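Local coordinates for cyclic nucleotide-binding domain (CNMP-BD) protein (Geobacter metallireducens, PDB 3MDP), which probably binds a cyclic nucleotide through a double-stranded beta-helix domain and may act as a DNA-binding transcription factor, at residues A[15-18]-A[19-23]. Numbering follows the deposited sequence.
Sequences ASLT and DEQLK
Thr18 and Gln21 bond to each other twice, each side chain taking the other residue's backbone N-H, which makes a capping box at the start of helix 19-27. Thr18 OG1 accepts from Gln21 N at 3.1 Å, a fairly straight bond of 160°. It can do so because chi1 of 64° sets the hydroxyl between its own N and carbonyl carbon, facing the first turn. In return Gln21 OE1 takes Thr18 N at 3.0 Å, the donor standing well above the carbonyl plane rather than on a lone pair. The glutamine chain runs extended beyond CG and passes close over the hydroxyl, with its CG 3.0 Å from Thr18 OG1. A water gives a second bond to Gln21 OE1, at 2.7 Å, and reaches weakly to Ser16 O.

One residue to each side of the box, Leu17 and Leu22 meet almost at right angles as a hydrophobic staple, joining the residue before the N-cap to the fourth helical position. Leu17 CD1 lies 3.4 Å from Leu22 CD2, tighter than ordinary van der Waals contact. Leu22 N opens the helical bonding by donating to Thr18 O at 2.9 Å.

Further out, Arg9 makes a salt bridge to Asp19 and a hydrogen bond to Leu17 O, while Leu17 and Gln21 rest against Val128 and Leu125 of helix 123-139. The box gives the N-H groups of Thr18 and Gln21 side-chain acceptors, and Asp19, though paired with Arg9, probably also suits the helix dipole.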
# COMPACT_ATOMS: atom_id res chain seq x y z
N ALA A 15 4.44 10.44 -11.81
CA ALA A 15 5.22 10.30 -13.04
C ALA A 15 4.51 9.45 -14.14
O ALA A 15 4.73 9.68 -15.32
CB ALA A 15 6.64 9.75 -12.72
N SER A 16 3.69 8.48 -13.71
CA SER A 16 2.96 7.53 -14.60
C SER A 16 1.59 8.01 -15.09
O SER A 16 0.99 7.36 -15.94
CB SER A 16 2.73 6.18 -13.86
OG SER A 16 1.89 6.31 -12.69
N LEU A 17 1.09 9.12 -14.55
CA LEU A 17 -0.26 9.61 -14.92
C LEU A 17 -0.30 10.22 -16.32
O LEU A 17 0.67 10.79 -16.80
CB LEU A 17 -0.75 10.64 -13.90
CG LEU A 17 -0.89 10.15 -12.45
CD1 LEU A 17 -1.35 11.28 -11.55
CD2 LEU A 17 -1.85 8.98 -12.33
N THR A 18 -1.45 10.11 -16.98
CA THR A 18 -1.65 10.80 -18.24
C THR A 18 -1.70 12.31 -18.02
O THR A 18 -1.90 12.80 -16.89
CB THR A 18 -2.98 10.43 -18.90
OG1 THR A 18 -4.05 10.86 -18.04
CG2 THR A 18 -3.06 8.92 -19.13
N ASP A 19 -1.56 13.05 -19.11
CA ASP A 19 -1.59 14.51 -19.04
C ASP A 19 -2.92 15.02 -18.51
O ASP A 19 -2.93 15.95 -17.70
CB ASP A 19 -1.31 15.11 -20.42
CG ASP A 19 0.13 14.90 -20.87
OD1 ASP A 19 1.05 14.86 -20.01
OD2 ASP A 19 0.34 14.79 -22.10
N GLU A 20 -4.02 14.41 -18.94
CA GLU A 20 -5.36 14.80 -18.46
C GLU A 20 -5.47 14.53 -16.96
O GLU A 20 -5.96 15.37 -16.21
CB GLU A 20 -6.48 14.09 -19.23
CG GLU A 20 -7.90 14.33 -18.64
CD GLU A 20 -9.04 13.89 -19.56
OE1 GLU A 20 -9.15 14.46 -20.66
OE2 GLU A 20 -9.84 13.01 -19.17
N GLN A 21 -5.00 13.36 -16.53
CA GLN A 21 -5.03 13.02 -15.12
C GLN A 21 -4.22 14.03 -14.28
O GLN A 21 -4.65 14.44 -13.21
CB GLN A 21 -4.55 11.58 -14.90
CG GLN A 21 -5.52 10.49 -15.40
CD GLN A 21 -4.89 9.08 -15.48
OE1 GLN A 21 -3.68 8.92 -15.39
NE2 GLN A 21 -5.74 8.07 -15.63
N LEU A 22 -3.06 14.48 -14.77
CA LEU A 22 -2.26 15.43 -14.01
C LEU A 22 -2.95 16.80 -13.90
O LEU A 22 -2.98 17.39 -12.81
CB LEU A 22 -0.82 15.56 -14.55
CG LEU A 22 0.12 14.41 -14.13
CD1 LEU A 22 1.53 14.67 -14.62
CD2 LEU A 22 0.15 14.19 -12.63
N LYS A 23 -3.51 17.28 -15.00
CA LYS A 23 -4.33 18.51 -15.00
C LYS A 23 -5.51 18.41 -14.03
O LYS A 23 -5.82 19.34 -13.28
CB LYS A 23 -4.88 18.80 -16.41
O HOH W 1 -2.35 6.65 -15.76